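Local atomic coordinates of methylornithine synthase PylB (Methanosarcina barkeri, PDB entry 3T7V), a protein that catalyses the radical-based isomerisation of L-lysine to (3R)-3-methyl-D-ornithine in pyrrolysine biosynthesis, using a [4Fe-4S] cluster and S-adenosylmethionine. Residues Ile143-Gly148 with Gln200-Glu205; Ala163-Leu168 with Pro231-Val236; Lys271-Ala276 with Ala342-Val347. All blocks are in the same frame, centred on the assembly; numbering follows the deposited sequence.

Overall arrangement
All three interactions belong to the TIM-barrel-like radical SAM fold. Interactions 1 and 2 interleave along the chain: strand 163-167 runs between strands 143-146 and 203-210, and strand 233-238 follows 203-210. Their centres are about 6 Å apart, and the salt bridge from Glu205 OE2 to Arg235 NE, 2.7 Å, joins them. Both reach the bound 5-amino-D-isoleucine, interaction 1 at the ligand's side-chain amine and interaction 2 at its carboxylate. Interaction 3 packs the C-terminal segment against the lead into strand 275-277, its centre about 11 Å from that of interaction 2 and 14 Å from that of interaction 1. Leu273 O and Val234 N, 3.0 Å apart, link interactions 2 and 3.

Interaction 1 (Ile143-Gly148 with Gln200-Glu205); sequences IMISPG and QGYCVE. With SAM (S-adenosylmethionine), chain C; MD0 (5-amino-D-isoleucine), chain D.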
loop_
_atom_site.group_PDB
_atom_site.type_symbol
_atom_site.label_atom_id
_atom_site.label_comp_id
_atom_site.label_asym_id
_atom_site.label_seq_id
_atom_site.Cartn_x
_atom_site.Cartn_y
_atom_site.Cartn_z
ATOM N N ILE A 143 0.999 10.616 9.558
ATOM C CA ILE A 143 1.867 9.423 9.621
ATOM C C ILE A 143 1.054 8.175 9.422
ATOM O O ILE A 143 0.018 7.953 10.095
ATOM C CB ILE A 143 2.571 9.302 11.010
ATOM C CG1 ILE A 143 3.581 10.405 11.165
ATOM C CG2 ILE A 143 3.300 7.931 11.168
ATOM C CD1 ILE A 143 4.257 10.350 12.536
ATOM N N MET A 144 1.495 7.350 8.479
ATOM C CA MET A 144 0.971 5.988 8.322
ATOM C C MET A 144 1.981 5.092 9.028
ATOM O O MET A 144 3.194 5.300 8.893
ATOM C CB MET A 144 0.924 5.616 6.832
ATOM C CG MET A 144 0.686 4.116 6.613
ATOM S SD MET A 144 0.480 3.870 4.789
ATOM C CE MET A 144 -1.218 4.164 4.715
ATOM N N ILE A 145 1.516 4.173 9.828
ATOM C CA ILE A 145 2.402 3.136 10.419
ATOM C C ILE A 145 2.065 1.807 9.814
ATOM O O ILE A 145 0.860 1.436 9.643
ATOM C CB ILE A 145 2.331 3.150 11.970
ATOM C CG1 ILE A 145 0.916 2.877 12.482
ATOM C CG2 ILE A 145 3.014 4.382 12.543
ATOM C CD1 ILE A 145 0.868 2.611 14.015
ATOM N N SER A 146 3.125 1.017 9.542
ATOM C CA SER A 146 2.966 -0.362 9.085
ATOM C C SER A 146 3.887 -1.199 9.984
ATOM O O SER A 146 5.003 -1.528 9.577
ATOM C CB SER A 146 3.406 -0.479 7.604
ATOM O OG SER A 146 2.738 0.451 6.792
ATOM N N PRO A 147 3.460 -1.506 11.203
ATOM C CA PRO A 147 4.340 -2.107 12.188
ATOM C C PRO A 147 4.149 -3.603 12.323
ATOM O O PRO A 147 4.749 -4.203 13.244
ATOM C CB PRO A 147 3.860 -1.413 13.478
ATOM C CG PRO A 147 2.357 -1.346 13.285
ATOM C CD PRO A 147 2.142 -1.076 11.785
ATOM N N GLY A 148 3.270 -4.163 11.477
ATOM C CA GLY A 148 2.788 -5.537 11.671
ATOM C C GLY A 148 1.729 -5.581 12.746
ATOM O O GLY A 148 1.176 -4.539 13.122
ATOM N N GLN A 200 -9.977 3.735 17.727
ATOM C CA GLN A 200 -9.106 4.752 18.315
ATOM C C GLN A 200 -8.912 5.996 17.467
ATOM O O GLN A 200 -8.264 6.956 17.863
ATOM C CB GLN A 200 -7.742 4.125 18.562
ATOM C CG GLN A 200 -7.707 3.109 19.690
ATOM C CD GLN A 200 -8.086 3.713 21.056
ATOM O OE1 GLN A 200 -7.733 4.845 21.396
ATOM N NE2 GLN A 200 -8.696 2.885 21.893
ATOM N N GLY A 201 -9.521 5.947 16.294
ATOM C CA GLY A 201 -9.490 7.094 15.394
ATOM C C GLY A 201 -8.618 6.988 14.145
ATOM O O GLY A 201 -8.601 7.917 13.315
ATOM N N TYR A 202 -7.869 5.888 14.043
ATOM C CA TYR A 202 -7.070 5.722 12.811
ATOM C C TYR A 202 -7.916 5.589 11.562
ATOM O O TYR A 202 -9.025 5.041 11.601
ATOM C CB TYR A 202 -6.275 4.385 12.900
ATOM C CG TYR A 202 -5.113 4.321 13.813
ATOM C CD1 TYR A 202 -3.812 4.549 13.288
ATOM C CD2 TYR A 202 -5.241 3.941 15.156
ATOM C CE1 TYR A 202 -2.705 4.380 14.061
ATOM C CE2 TYR A 202 -4.100 3.768 15.930
ATOM C CZ TYR A 202 -2.866 4.005 15.394
ATOM O OH TYR A 202 -1.778 3.792 16.170
ATOM N N CYS A 203 -7.341 6.051 10.450
ATOM C CA CYS A 203 -7.779 5.569 9.148
ATOM C C CYS A 203 -7.030 4.236 8.888
ATOM O O CYS A 203 -5.923 4.076 9.428
ATOM C CB CYS A 203 -7.328 6.577 8.069
ATOM S SG CYS A 203 -8.279 8.048 8.071
ATOM N N VAL A 204 -7.595 3.328 8.097
ATOM C CA VAL A 204 -6.960 2.010 7.879
ATOM C C VAL A 204 -6.794 1.750 6.414
ATOM O O VAL A 204 -7.641 2.173 5.572
ATOM C CB VAL A 204 -7.639 0.896 8.632
ATOM C CG1 VAL A 204 -7.694 1.211 10.141
ATOM C CG2 VAL A 204 -9.021 0.662 8.157
ATOM N N GLU A 205 -5.673 1.136 6.057
ATOM C CA GLU A 205 -5.447 0.657 4.671
ATOM C C GLU A 205 -5.420 -0.863 4.728
ATOM O O GLU A 205 -4.673 -1.467 5.547
ATOM C CB GLU A 205 -4.070 1.158 4.162
ATOM C CG GLU A 205 -3.850 0.764 2.669
ATOM C CD GLU A 205 -2.481 1.124 2.056
ATOM O OE1 GLU A 205 -1.478 1.379 2.765
ATOM O OE2 GLU A 205 -2.393 1.038 0.765
HETATM N N SAM C . 5.733 -6.409 8.358
HETATM C CA SAM C . 4.546 -5.695 8.296
HETATM C C SAM C . 3.418 -6.417 7.676
HETATM O O SAM C . 3.601 -7.545 7.174
HETATM O OXT SAM C . 2.257 -5.888 7.791
HETATM C CB SAM C . 4.558 -4.735 7.331
HETATM C CG SAM C . 5.161 -4.953 6.004
HETATM S SD SAM C . 3.995 -4.574 4.627
HETATM C CE SAM C . 4.814 -3.203 3.858
HETATM C "C5'" SAM C . 4.381 -5.883 3.484
HETATM C "C4'" SAM C . 3.366 -6.157 2.656
HETATM O "O4'" SAM C . 4.331 -5.822 1.473
HETATM C "C3'" SAM C . 2.835 -7.373 2.702
HETATM O "O3'" SAM C . 1.620 -6.892 3.294
HETATM C "C2'" SAM C . 2.616 -7.402 1.183
HETATM O "O2'" SAM C . 1.280 -6.962 0.770
HETATM C "C1'" SAM C . 3.708 -6.605 0.448
HETATM N N9 SAM C . 4.790 -7.543 -0.027
HETATM C C8 SAM C . 5.721 -8.249 0.684
HETATM N N7 SAM C . 6.438 -8.987 -0.151
HETATM C C5 SAM C . 5.974 -8.747 -1.424
HETATM C C6 SAM C . 6.296 -9.296 -2.674
HETATM N N6 SAM C . 7.243 -10.222 -2.834
HETATM N N1 SAM C . 5.672 -8.817 -3.761
HETATM C C2 SAM C . 4.684 -7.880 -3.662
HETATM N N3 SAM C . 4.267 -7.413 -2.460
HETATM C C4 SAM C . 4.945 -7.844 -1.349
HETATM C C MD0 D . 4.486 0.571 -0.929
HETATM N N MD0 D . 6.750 -0.242 -0.602
HETATM O O MD0 D . 3.670 1.482 -0.683
HETATM C CA MD0 D . 5.557 0.262 0.068
HETATM C CB MD0 D . 5.046 -0.779 1.110
HETATM C CD MD0 D . 3.643 -0.787 3.283
HETATM N NE MD0 D . 2.590 -0.069 3.988
HETATM C CG MD0 D . 3.905 -0.117 1.937
HETATM C CG2 MD0 D . 4.538 -2.104 0.486
HETATM O OXT MD0 D . 4.458 -0.099 -1.969
#
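Met144 and Glu205 sit on two strands of the parallel barrel sheet that flank strand 163-167, and with that strand between them the nearest CA atoms, those of Met144 and Cys203, are 8.8 Å apart. Side chains therefore make the contact, one pair on each face of the sheet. On the inner face Met144, bent at its last torsion (chi3 -87°), brings its methyl CE to 3.4 Å from Glu205 OE1, the two chains crossing at about a right angle beside the small Ala167. Glu205 is fully extended, with CG anti to the backbone N (chi1 -176°), and its carboxylate is gripped at both oxygens: OE1 by Tyr169 OH, OE2 by a salt bridge to Arg235.

On the outer face Ile145 CD1 lies 3.6 Å from Tyr202 OH and 4.0 Å from Tyr202 CE1, meeting the ring obliquely. The phenol is anchored by a hydrogen bond to Leu155 O. Just before Tyr202, Gly201 closes helix 187-200 in a Schellman motif, turning the chain into strand 203-210.

Ser146, next along its strand, takes a hydrogen bond on OG from NE of 5-amino-D-isoleucine (2.9 Å), and OG is also bonded to Asp112 OD1. Beyond the strand, Gly148 N passes 3.8 Å from CA of S-adenosylmethionine.

The chemistry is that of a second shell: a buried carboxylate, lined by a thioether methyl, spends its oxygens on Tyr169 and Arg235, both of which bind the methylornithine, and so is likely to keep those two in position.

Interaction 2 (Ala163-Leu168 with Pro231-Val236); sequences ANFLAL and PDMVRV. With MD0 (5-amino-D-isoleucine), chain D.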
loop_
_atom_site.group_PDB
_atom_site.type_symbol
_atom_site.label_atom_id
_atom_site.label_comp_id
_atom_site.label_asym_id
_atom_site.label_seq_id
_atom_site.Cartn_x
_atom_site.Cartn_y
_atom_site.Cartn_z
ATOM N N ALA A 163 0.117 9.061 15.200
ATOM C CA ALA A 163 -0.124 8.189 14.052
ATOM C C ALA A 163 -1.565 8.370 13.518
ATOM O O ALA A 163 -2.516 8.424 14.281
ATOM C CB ALA A 163 0.133 6.729 14.455
ATOM N N ASN A 164 -1.689 8.519 12.201
ATOM C CA ASN A 164 -2.969 8.749 11.568
ATOM C C ASN A 164 -3.530 7.539 10.807
ATOM O O ASN A 164 -4.772 7.445 10.710
ATOM C CB ASN A 164 -2.828 9.883 10.532
ATOM C CG ASN A 164 -2.497 11.186 11.191
ATOM O OD1 ASN A 164 -3.406 11.859 11.744
ATOM N ND2 ASN A 164 -1.258 11.481 11.241
ATOM N N PHE A 165 -2.718 6.724 10.152
ATOM C CA PHE A 165 -3.154 5.597 9.332
ATOM C C PHE A 165 -2.456 4.371 9.871
ATOM O O PHE A 165 -1.278 4.405 10.266
ATOM C CB PHE A 165 -2.672 5.874 7.866
ATOM C CG PHE A 165 -3.735 6.098 6.874
ATOM C CD1 PHE A 165 -4.423 4.955 6.353
ATOM C CD2 PHE A 165 -4.013 7.346 6.388
ATOM C CE1 PHE A 165 -5.391 5.130 5.369
ATOM C CE2 PHE A 165 -5.002 7.538 5.402
ATOM C CZ PHE A 165 -5.666 6.428 4.890
ATOM N N LEU A 166 -3.179 3.294 9.861
ATOM C CA LEU A 166 -2.584 1.952 10.067
ATOM C C LEU A 166 -2.685 1.176 8.768
ATOM O O LEU A 166 -3.795 0.995 8.243
ATOM C CB LEU A 166 -3.345 1.191 11.154
ATOM C CG LEU A 166 -2.875 -0.292 11.308
ATOM C CD1 LEU A 166 -1.458 -0.323 11.818
ATOM C CD2 LEU A 166 -3.837 -0.955 12.252
ATOM N N ALA A 167 -1.550 0.731 8.253
ATOM C CA ALA A 167 -1.587 -0.127 7.042
ATOM C C ALA A 167 -1.282 -1.547 7.483
ATOM O O ALA A 167 -0.192 -1.824 7.991
ATOM C CB ALA A 167 -0.531 0.386 6.032
ATOM N N LEU A 168 -2.247 -2.413 7.324
ATOM C CA LEU A 168 -2.093 -3.811 7.803
ATOM C C LEU A 168 -2.873 -4.683 6.829
ATOM O O LEU A 168 -4.101 -4.835 6.950
ATOM C CB LEU A 168 -2.691 -3.903 9.270
ATOM C CG LEU A 168 -2.332 -5.232 9.968
ATOM C CD1 LEU A 168 -0.841 -5.285 10.341
ATOM C CD2 LEU A 168 -3.244 -5.381 11.227
ATOM N N PRO A 231 -12.598 0.184 4.778
ATOM C CA PRO A 231 -11.250 0.777 4.855
ATOM C C PRO A 231 -11.214 2.142 4.173
ATOM O O PRO A 231 -11.973 2.447 3.249
ATOM C CB PRO A 231 -10.398 -0.221 4.090
ATOM C CG PRO A 231 -11.355 -0.800 3.109
ATOM C CD PRO A 231 -12.677 -0.895 3.803
ATOM N N ASP A 232 -10.274 2.974 4.619
ATOM C CA ASP A 232 -10.055 4.315 4.037
ATOM C C ASP A 232 -9.201 4.312 2.773
ATOM O O ASP A 232 -9.310 5.200 1.934
ATOM C CB ASP A 232 -9.446 5.218 5.107
ATOM C CG ASP A 232 -10.311 5.236 6.342
ATOM O OD1 ASP A 232 -11.293 6.005 6.302
ATOM O OD2 ASP A 232 -10.132 4.405 7.312
ATOM N N MET A 233 -8.387 3.265 2.617
ATOM C CA MET A 233 -7.462 3.102 1.518
ATOM C C MET A 233 -7.438 1.605 1.235
ATOM O O MET A 233 -7.470 0.773 2.155
ATOM C CB MET A 233 -6.053 3.624 1.914
ATOM C CG MET A 233 -5.050 3.538 0.791
ATOM S SD MET A 233 -3.598 4.468 1.315
ATOM C CE MET A 233 -2.548 4.180 -0.048
ATOM N N VAL A 234 -7.456 1.288 -0.066
ATOM C CA VAL A 234 -7.434 -0.140 -0.490
ATOM C C VAL A 234 -6.398 -0.247 -1.580
ATOM O O VAL A 234 -6.281 0.608 -2.482
ATOM C CB VAL A 234 -8.803 -0.630 -1.058
ATOM C CG1 VAL A 234 -9.814 -0.716 0.122
ATOM C CG2 VAL A 234 -9.322 0.328 -2.106
ATOM N N ARG A 235 -5.640 -1.324 -1.505
ATOM C CA ARG A 235 -4.591 -1.546 -2.504
ATOM C C ARG A 235 -4.543 -2.941 -3.050
ATOM O O ARG A 235 -5.026 -3.917 -2.427
ATOM C CB ARG A 235 -3.239 -1.109 -1.987
ATOM C CG ARG A 235 -2.588 -2.060 -1.140
ATOM C CD ARG A 235 -1.026 -1.887 -1.085
ATOM N NE ARG A 235 -0.667 -0.537 -0.597
ATOM C CZ ARG A 235 0.514 0.034 -0.817
ATOM N NH1 ARG A 235 1.451 -0.607 -1.550
ATOM N NH2 ARG A 235 0.732 1.254 -0.360
ATOM N N VAL A 236 -3.916 -3.030 -4.211
ATOM C CA VAL A 236 -3.510 -4.348 -4.746
ATOM C C VAL A 236 -2.053 -4.232 -5.157
ATOM O O VAL A 236 -1.638 -3.200 -5.723
ATOM C CB VAL A 236 -4.466 -4.799 -5.878
ATOM C CG1 VAL A 236 -4.560 -3.644 -6.904
ATOM C CG2 VAL A 236 -3.944 -6.071 -6.521
HETATM C C MD0 D . 4.486 0.571 -0.929
HETATM N N MD0 D . 6.750 -0.242 -0.602
HETATM O O MD0 D . 3.670 1.482 -0.683
HETATM C CA MD0 D . 5.557 0.262 0.068
HETATM C CB MD0 D . 5.046 -0.779 1.110
HETATM C CD MD0 D . 3.643 -0.787 3.283
HETATM N NE MD0 D . 2.590 -0.069 3.988
HETATM C CG MD0 D . 3.905 -0.117 1.937
HETATM C CG2 MD0 D . 4.538 -2.104 0.486
HETATM O OXT MD0 D . 4.458 -0.099 -1.969
#
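Phe165 makes the side-chain contact across these segments, since strand 203-210 separates the two backbones, with Phe165 CA and Asp232 CA 8.8 Å apart. Its chi1 of -114°, away from the staggered positions, brings CE1 to 3.8 Å from Met233 CB and CZ to 4.0 Å from Asp232 CB. The extended Met233 chain passes the ring at about a right angle and forms an oblique Met-aromatic contact, SD lying 5.0 Å from the centroid of Phe165. The Asp232 carboxylate stands nearly perpendicular to the ring, and its OD2 accepts a hydrogen bond from Val204 N.

Two residues on, Ala167 turns CB to the ligand, 3.8 Å from NE of 5-amino-D-isoleucine. The other end of that molecule is held by Arg235. NH1 donates to OXT (3.1 Å), which lies in the guanidinium plane, and NH2 donates to O (3.0 Å). A leucine in place of Arg235 would probably leave the ligand carboxylate without this paired clasp and Glu205 without its salt-bridge mate.

Apolar packing of Phe165 on Met233 thus gives way to a charged pair, the guanidinium probably steadied by Glu205 as it grips the ligand carboxylate.

Interaction 3 (Lys271-Ala276 with Ala342-Val347); sequences KRLIPA and ADFEAV
Leu273 points into the angle between Phe344 and Val347, and a single methyl, CD1, does all the touching. Leu273 is staggered at both torsions: CG is anti to the carbonyl carbon (chi1 -66°), and CD1 is anti to CA (chi2 172°), so the chain reaches straight out. CD1 ends 3.9 Å from Phe344 CE2, approaching the ring obliquely, and 4.3 Å from Val347 CG2.

Phe344 starts out across the line to Leu273 rather than along it. With its CG anti to the backbone N (chi1 -172°), the ring is carried out from the helix so that its CE2 corner meets the leucine, the two side chains crossing at about a right angle. Val347 roofs one face of that ring, its CG2 4.3 Å above the plane and displaced toward the rim. Val347 N bonds to Phe344 O at 2.9 Å, a short turn that keeps the two residues close as the chain nears its end. The contact is purely apolar, and the Leu273 side chain is about 11 Å from the bound 5-amino-D-isoleucine.

Helix 341-345 lies over the N-terminal end of the barrel. Phe344 packs edge-to-face with Phe60 at the start of strand 58-68 and touches His109 just before strand 110-115, while Leu273, on the approach to strand 275-277, bridges from the helix to strand 233-238, resting on Met233 and pairing by its backbone with Val234.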
loop_
_atom_site.group_PDB
_atom_site.type_symbol
_atom_site.label_atom_id
_atom_site.label_comp_id
_atom_site.label_asym_id
_atom_site.label_seq_id
_atom_site.Cartn_x
_atom_site.Cartn_y
_atom_site.Cartn_z
ATOM N N LYS A 271 -14.722 6.644 -3.732
ATOM C CA LYS A 271 -14.296 7.833 -2.977
ATOM C C LYS A 271 -13.021 7.579 -2.193
ATOM O O LYS A 271 -12.627 8.466 -1.398
ATOM C CB LYS A 271 -15.402 8.218 -1.998
ATOM C CG LYS A 271 -16.670 8.690 -2.737
ATOM C CD LYS A 271 -17.847 8.987 -1.773
ATOM C CE LYS A 271 -19.145 9.283 -2.513
ATOM N NZ LYS A 271 -20.168 9.911 -1.619
ATOM N N ARG A 272 -12.416 6.373 -2.332
ATOM C CA ARG A 272 -11.312 6.006 -1.384
ATOM C C ARG A 272 -9.943 6.265 -2.019
ATOM O O ARG A 272 -9.804 6.584 -3.185
ATOM C CB ARG A 272 -11.478 4.549 -0.921
ATOM C CG ARG A 272 -12.872 4.322 -0.246
ATOM C CD ARG A 272 -12.960 5.159 1.021
ATOM N NE ARG A 272 -14.091 4.818 1.851
ATOM C CZ ARG A 272 -14.257 5.239 3.103
ATOM N NH1 ARG A 272 -13.363 6.030 3.672
ATOM N NH2 ARG A 272 -15.328 4.858 3.780
ATOM N N LEU A 273 -8.896 6.190 -1.203
ATOM C CA LEU A 273 -7.542 6.248 -1.667
ATOM C C LEU A 273 -7.134 4.909 -2.234
ATOM O O LEU A 273 -7.447 3.863 -1.614
ATOM C CB LEU A 273 -6.614 6.579 -0.480
ATOM C CG LEU A 273 -6.854 7.990 0.099
ATOM C CD1 LEU A 273 -6.028 8.118 1.378
ATOM C CD2 LEU A 273 -6.466 9.014 -0.897
ATOM N N ILE A 274 -6.461 4.896 -3.386
ATOM C CA ILE A 274 -5.959 3.659 -4.006
ATOM C C ILE A 274 -4.589 3.971 -4.516
ATOM O O ILE A 274 -4.434 4.909 -5.343
ATOM C CB ILE A 274 -6.827 3.200 -5.203
ATOM C CG1 ILE A 274 -8.266 3.049 -4.723
ATOM C CG2 ILE A 274 -6.244 1.930 -5.849
ATOM C CD1 ILE A 274 -9.303 2.659 -5.836
ATOM N N PRO A 275 -3.544 3.259 -4.054
ATOM C CA PRO A 275 -2.156 3.598 -4.382
ATOM C C PRO A 275 -1.678 3.165 -5.697
ATOM O O PRO A 275 -2.070 2.047 -6.210
ATOM C CB PRO A 275 -1.359 2.957 -3.256
ATOM C CG PRO A 275 -2.143 1.849 -2.763
ATOM C CD PRO A 275 -3.612 2.226 -3.007
ATOM N N ALA A 276 -0.798 3.977 -6.283
ATOM C CA ALA A 276 0.048 3.578 -7.381
ATOM C C ALA A 276 1.459 3.434 -6.726
ATOM O O ALA A 276 2.137 4.451 -6.457
ATOM C CB ALA A 276 0.031 4.677 -8.440
ATOM N N ALA A 342 -4.928 20.293 2.586
ATOM C CA ALA A 342 -6.194 20.270 3.272
ATOM C C ALA A 342 -7.114 19.199 2.697
ATOM O O ALA A 342 -7.987 18.632 3.431
ATOM C CB ALA A 342 -6.883 21.641 3.166
ATOM N N ASP A 343 -6.955 18.920 1.404
ATOM C CA ASP A 343 -7.763 17.870 0.752
ATOM C C ASP A 343 -7.403 16.505 1.245
ATOM O O ASP A 343 -8.263 15.683 1.403
ATOM C CB ASP A 343 -7.696 17.984 -0.740
ATOM C CG ASP A 343 -8.439 19.277 -1.215
ATOM O OD1 ASP A 343 -9.364 19.773 -0.472
ATOM O OD2 ASP A 343 -8.095 19.804 -2.287
ATOM N N PHE A 344 -6.110 16.306 1.528
ATOM C CA PHE A 344 -5.680 15.062 2.157
ATOM C C PHE A 344 -6.188 14.995 3.611
ATOM O O PHE A 344 -6.704 13.948 4.040
ATOM C CB PHE A 344 -4.138 14.922 2.131
ATOM C CG PHE A 344 -3.734 13.561 2.590
ATOM C CD1 PHE A 344 -3.074 13.364 3.804
ATOM C CD2 PHE A 344 -4.039 12.406 1.820
ATOM C CE1 PHE A 344 -2.776 12.102 4.297
ATOM C CE2 PHE A 344 -3.689 11.132 2.281
ATOM C CZ PHE A 344 -3.072 10.989 3.543
ATOM N N GLU A 345 -6.024 16.063 4.381
ATOM C CA GLU A 345 -6.405 16.081 5.811
ATOM C C GLU A 345 -7.903 15.804 5.953
ATOM O O GLU A 345 -8.330 15.292 6.961
ATOM C CB GLU A 345 -6.014 17.469 6.445
ATOM C CG GLU A 345 -4.545 17.897 6.283
ATOM C CD GLU A 345 -3.590 17.526 7.439
ATOM O OE1 GLU A 345 -4.109 17.337 8.570
ATOM O OE2 GLU A 345 -2.319 17.447 7.243
ATOM N N ALA A 346 -8.701 16.124 4.914
ATOM C CA ALA A 346 -10.137 15.849 4.889
ATOM C C ALA A 346 -10.429 14.364 4.969
ATOM O O ALA A 346 -11.511 13.920 5.394
ATOM C CB ALA A 346 -10.810 16.456 3.632
ATOM N N VAL A 347 -9.498 13.555 4.548
ATOM C CA VAL A 347 -9.740 12.095 4.720
ATOM C C VAL A 347 -9.452 11.575 6.115
ATOM O O VAL A 347 -9.905 10.461 6.439
ATOM C CB VAL A 347 -9.014 11.257 3.686
ATOM C CG1 VAL A 347 -9.158 11.836 2.298
ATOM C CG2 VAL A 347 -7.583 11.024 4.095
#